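PDB 5K9F: NIPSNAP domain protein from Burkholderia xenovorans, which is of unknown function but adopts the dimeric alpha-beta barrel type of fold and binds oxamic acid in a pocket. Local coordinates for residues A[10-15]-A[63-68]; A[46-51]-A[59-64]. One frame throughout, in Å; residues are numbered along the deposited sequence.

Interaction 1. Residues A[10-15]-A[63-68]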
# COMPACT_ATOMS: atom_id res chain seq x y z
N LEU A 10 0.38 4.77 27.66
CA LEU A 10 0.46 5.02 26.23
C LEU A 10 1.55 4.13 25.65
O LEU A 10 2.69 4.15 26.12
CB LEU A 10 0.80 6.49 25.97
CG LEU A 10 1.01 6.93 24.53
CD1 LEU A 10 -0.32 6.92 23.81
CD2 LEU A 10 1.65 8.32 24.51
N VAL A 11 1.22 3.35 24.62
CA VAL A 11 2.17 2.40 24.04
C VAL A 11 2.57 2.88 22.65
O VAL A 11 1.71 3.23 21.83
CB VAL A 11 1.58 0.98 24.01
CG1 VAL A 11 2.50 0.05 23.28
CG2 VAL A 11 1.37 0.48 25.43
N GLU A 12 3.87 2.90 22.39
CA GLU A 12 4.37 3.25 21.07
C GLU A 12 4.95 2.01 20.40
O GLU A 12 5.76 1.29 21.00
CB GLU A 12 5.45 4.33 21.16
CG GLU A 12 6.02 4.65 19.78
CD GLU A 12 7.12 5.71 19.82
OE1 GLU A 12 7.58 6.05 20.93
OE2 GLU A 12 7.53 6.19 18.73
N GLN A 13 4.52 1.74 19.16
CA GLN A 13 5.10 0.64 18.37
C GLN A 13 5.86 1.26 17.21
O GLN A 13 5.26 1.86 16.32
CB GLN A 13 4.04 -0.35 17.86
CG GLN A 13 4.72 -1.49 17.08
CD GLN A 13 3.82 -2.66 16.78
OE1 GLN A 13 4.29 -3.78 16.57
NE2 GLN A 13 2.52 -2.42 16.70
N ARG A 14 7.18 1.10 17.21
CA ARG A 14 8.05 1.66 16.18
C ARG A 14 8.55 0.54 15.29
O ARG A 14 8.88 -0.55 15.76
CB ARG A 14 9.26 2.37 16.78
CG ARG A 14 8.94 3.56 17.59
CD ARG A 14 10.19 4.09 18.26
NE ARG A 14 11.13 4.77 17.37
CZ ARG A 14 10.99 6.02 16.93
NH1 ARG A 14 9.92 6.75 17.26
NH2 ARG A 14 11.91 6.56 16.17
N THR A 15 8.63 0.82 13.99
CA THR A 15 9.17 -0.15 13.04
C THR A 15 10.29 0.51 12.27
O THR A 15 10.11 1.60 11.73
CB THR A 15 8.10 -0.64 12.05
OG1 THR A 15 7.02 -1.30 12.74
CG2 THR A 15 8.69 -1.63 11.04
N TRP A 63 7.29 0.41 23.34
CA TRP A 63 7.66 1.16 24.54
C TRP A 63 6.41 1.65 25.25
O TRP A 63 5.45 2.08 24.60
CB TRP A 63 8.53 2.38 24.19
CG TRP A 63 9.84 2.04 23.58
CD1 TRP A 63 10.12 1.91 22.25
CD2 TRP A 63 11.07 1.76 24.27
NE1 TRP A 63 11.45 1.58 22.07
CE2 TRP A 63 12.04 1.47 23.30
CE3 TRP A 63 11.42 1.72 25.63
CZ2 TRP A 63 13.36 1.17 23.64
CZ3 TRP A 63 12.73 1.42 25.96
CH2 TRP A 63 13.68 1.14 24.97
N GLY A 64 6.41 1.60 26.58
CA GLY A 64 5.30 2.07 27.39
C GLY A 64 5.64 3.37 28.09
O GLY A 64 6.70 3.49 28.71
N PHE A 65 4.72 4.33 28.01
CA PHE A 65 4.90 5.65 28.62
C PHE A 65 3.72 6.00 29.51
O PHE A 65 2.58 5.63 29.23
CB PHE A 65 5.07 6.73 27.55
CG PHE A 65 6.28 6.53 26.69
CD1 PHE A 65 7.53 6.90 27.13
CD2 PHE A 65 6.15 5.99 25.41
CE1 PHE A 65 8.66 6.74 26.33
CE2 PHE A 65 7.27 5.81 24.61
CZ PHE A 65 8.52 6.19 25.06
N ASP A 66 4.02 6.73 30.60
CA ASP A 66 2.95 7.20 31.48
C ASP A 66 1.99 8.13 30.76
O ASP A 66 0.79 8.16 31.07
CB ASP A 66 3.54 7.92 32.69
CG ASP A 66 4.37 7.01 33.57
OD1 ASP A 66 4.18 5.78 33.51
OD2 ASP A 66 5.21 7.54 34.33
N SER A 67 2.49 8.90 29.80
CA SER A 67 1.70 9.89 29.10
C SER A 67 2.46 10.33 27.86
O SER A 67 3.67 10.10 27.74
CB SER A 67 1.40 11.10 29.98
OG SER A 67 2.59 11.80 30.30
N PHE A 68 1.75 10.99 26.95
CA PHE A 68 2.42 11.59 25.80
C PHE A 68 3.42 12.65 26.25
O PHE A 68 4.53 12.74 25.71
CB PHE A 68 1.37 12.18 24.86
CG PHE A 68 1.91 12.65 23.54
CD1 PHE A 68 1.88 11.82 22.44
CD2 PHE A 68 2.41 13.94 23.39
CE1 PHE A 68 2.35 12.25 21.21
CE2 PHE A 68 2.89 14.37 22.16
CZ PHE A 68 2.86 13.54 21.08
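L10 and F65 meet as a hydrogen-bonded antiparallel pair: L10 N donates to F65 O and F65 N donates back to L10 O, each at 2.8 Å. E12 and W63 repeat the arrangement two residues on, with E12 N to W63 O at 2.8 Å. V11 and G64 form the non-hydrogen-bonded pair between them, where V11 CA lies 3.3 Å from W63 O in a CA-H...O contact. L10, E12, W63 and F65 put their side chains on one face of the sheet, V11 on the other. CG of L10 is anti to the backbone N (chi1 176°), and its CD2 touches the start of the next helix, 3.6 Å from F68 CA and 3.9 Å from F68 CB. The extended side chain of E12 slants past F65, and E12 OE1 comes within 3.7 Å of F65 CE2, the carboxylate turned 43° from the ring plane.

Strands 10-18 and 58-65 are the central pair of a four-stranded antiparallel sheet with helices packed on it, the ferredoxin-like unit of the dimeric alpha-beta barrel clan. Several partners grip the buried E12 carboxylate. R14 NH1 makes a hydrogen-bonded salt bridge with E12 OE2 at 2.9 Å, on its syn side and 28° out of the carboxylate plane; T100 OG1 bonds to the same oxygen, and R71 forms a salt bridge with E12 OE1. Such charges probably favour the ionised acid. S67, at the N-cap of the helix beginning at F68, accepts from D70 N through OG, and the F68 ring stacks on F68 of a second subunit.

Interaction 2. Residues A[46-51]-A[59-64]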
# COMPACT_ATOMS: atom_id res chain seq x y z
N LEU A 46 8.76 -2.82 26.29
CA LEU A 46 7.76 -3.88 26.33
C LEU A 46 8.06 -5.02 25.38
O LEU A 46 7.54 -6.13 25.59
CB LEU A 46 6.38 -3.30 25.98
CG LEU A 46 5.84 -2.23 26.92
CD1 LEU A 46 4.59 -1.60 26.32
CD2 LEU A 46 5.52 -2.81 28.28
N GLY A 47 8.87 -4.79 24.36
CA GLY A 47 9.21 -5.82 23.40
C GLY A 47 10.14 -5.27 22.34
O GLY A 47 10.05 -4.10 21.96
N TYR A 48 11.06 -6.10 21.88
CA TYR A 48 12.00 -5.71 20.82
C TYR A 48 12.18 -6.95 19.95
O TYR A 48 12.70 -7.96 20.43
CB TYR A 48 13.32 -5.23 21.42
CG TYR A 48 14.10 -4.22 20.58
CD1 TYR A 48 14.67 -4.59 19.37
CD2 TYR A 48 14.29 -2.92 21.03
CE1 TYR A 48 15.40 -3.67 18.62
CE2 TYR A 48 15.00 -2.00 20.28
CZ TYR A 48 15.55 -2.37 19.08
OH TYR A 48 16.27 -1.46 18.34
N TYR A 49 11.74 -6.87 18.70
CA TYR A 49 11.61 -8.05 17.85
C TYR A 49 12.23 -7.81 16.48
O TYR A 49 12.43 -6.67 16.05
CB TYR A 49 10.13 -8.41 17.62
CG TYR A 49 9.30 -8.51 18.86
CD1 TYR A 49 9.35 -9.66 19.66
CD2 TYR A 49 8.46 -7.47 19.25
CE1 TYR A 49 8.57 -9.76 20.80
CE2 TYR A 49 7.68 -7.57 20.39
CZ TYR A 49 7.74 -8.71 21.16
OH TYR A 49 6.97 -8.82 22.31
N PHE A 50 12.49 -8.90 15.76
CA PHE A 50 12.69 -8.80 14.32
C PHE A 50 11.68 -9.69 13.59
O PHE A 50 11.12 -10.63 14.16
CB PHE A 50 14.14 -9.15 13.90
CG PHE A 50 14.59 -10.55 14.23
CD1 PHE A 50 15.15 -10.83 15.46
CD2 PHE A 50 14.52 -11.54 13.28
CE1 PHE A 50 15.61 -12.12 15.75
CE2 PHE A 50 14.97 -12.83 13.56
CZ PHE A 50 15.51 -13.11 14.80
N SER A 51 11.40 -9.35 12.34
CA SER A 51 10.32 -10.03 11.63
C SER A 51 10.78 -11.37 11.06
O SER A 51 11.92 -11.52 10.61
CB SER A 51 9.79 -9.15 10.50
OG SER A 51 10.83 -8.78 9.61
N VAL A 59 12.89 -4.37 12.28
CA VAL A 59 12.97 -4.46 13.73
C VAL A 59 11.82 -3.63 14.31
O VAL A 59 11.58 -2.50 13.87
CB VAL A 59 14.33 -4.02 14.29
CG1 VAL A 59 15.40 -5.06 13.94
CG2 VAL A 59 14.73 -2.64 13.79
N ILE A 60 11.12 -4.21 15.27
CA ILE A 60 9.87 -3.69 15.80
C ILE A 60 10.03 -3.56 17.30
O ILE A 60 10.41 -4.52 17.97
CB ILE A 60 8.70 -4.63 15.45
CG1 ILE A 60 8.52 -4.67 13.92
CG2 ILE A 60 7.43 -4.17 16.11
CD1 ILE A 60 7.57 -5.77 13.50
N GLN A 61 9.75 -2.36 17.83
CA GLN A 61 9.91 -2.15 19.26
C GLN A 61 8.65 -1.55 19.85
O GLN A 61 7.98 -0.72 19.23
CB GLN A 61 11.12 -1.26 19.58
CG GLN A 61 11.20 0.02 18.81
CD GLN A 61 12.59 0.62 18.86
OE1 GLN A 61 12.92 1.37 19.77
NE2 GLN A 61 13.43 0.27 17.89
N LEU A 62 8.31 -1.98 21.06
CA LEU A 62 7.19 -1.43 21.79
C LEU A 62 7.70 -0.83 23.09
O LEU A 62 8.44 -1.47 23.83
CB LEU A 62 6.13 -2.50 22.09
CG LEU A 62 5.30 -2.89 20.86
CD1 LEU A 62 5.99 -3.97 20.05
CD2 LEU A 62 3.91 -3.34 21.29
N TRP A 63 7.29 0.41 23.34
CA TRP A 63 7.66 1.16 24.54
C TRP A 63 6.41 1.65 25.25
O TRP A 63 5.45 2.08 24.60
CB TRP A 63 8.53 2.38 24.19
CG TRP A 63 9.84 2.04 23.58
CD1 TRP A 63 10.12 1.91 22.25
CD2 TRP A 63 11.07 1.76 24.27
NE1 TRP A 63 11.45 1.58 22.07
CE2 TRP A 63 12.04 1.47 23.30
CE3 TRP A 63 11.42 1.72 25.63
CZ2 TRP A 63 13.36 1.17 23.64
CZ3 TRP A 63 12.73 1.42 25.96
CH2 TRP A 63 13.68 1.14 24.97
N GLY A 64 6.41 1.60 26.58
CA GLY A 64 5.30 2.07 27.39
C GLY A 64 5.64 3.37 28.09
O GLY A 64 6.70 3.49 28.71
O HOH W 1 16.22 1.26 18.98
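L46, Y48 and L62 supply much of the buried surface where strand 45-51 runs antiparallel to strand 58-65. L46 turns its side chain across the neighbouring strand: L46 CB lies 4.0 Å from L62 CB, while L46 CD1 reaches past it to G64 N at 3.7 Å. Its backbone N also bonds to L62 O, at 2.8 Å, and G47 N makes a weak second bond to that oxygen. L46 and G47 thus both face L62, a classic beta bulge, after which the regular pairing of Y49 with I60 resumes through Y49 N to I60 O at 2.8 Å.

Y48 and Q61 occupy a non-hydrogen-bonded pair and run side by side. Q61 CG lies between the backbone N and the carbonyl carbon (chi1 50°), and the chain extends from there alongside the ring. Q61 CB sits over the Y48 ring face, 4.2 Å from the ring centroid, in a CH-pi contact, and the amide is turned 43° from the ring. One water bonds to Y48 OH and accepts from Q61 NE2, while W63 NE1 donates to Q61 OE1 at 2.7 Å, in the carbonyl plane on a lone pair, and so fixes the amide's rotation. This face borders the oxamic acid pocket, and F26 of helix 23-33 packs on Y48. Y49, F50 and S51 also pair antiparallel with a strand of the third subunit, another copy of the protein, continuing the sheet.

Overall arrangement
Interactions 1 and 2 lie on opposite edges of strand 58-65, which pairs with 10-18 on one side and 45-51 on the other; their centres are 11 Å apart and they share W63 and G64. Along the chain the order is 10-15, then 46-51, then 59-68, so strand 58-65, arriving last, joins the other two. A probable hydrogen bond from R14 N to Q61 O, 2.8 Å, continues the pairing between the contacts, and Q13 packs on I60 and L62. Strand 95-105 completes the four-stranded sheet beyond 10-18. Both contacts touch the third subunit. The side chains of W63 and Y48 lie about 7 Å and 4 Å, respectively, from the bound oxamic acid.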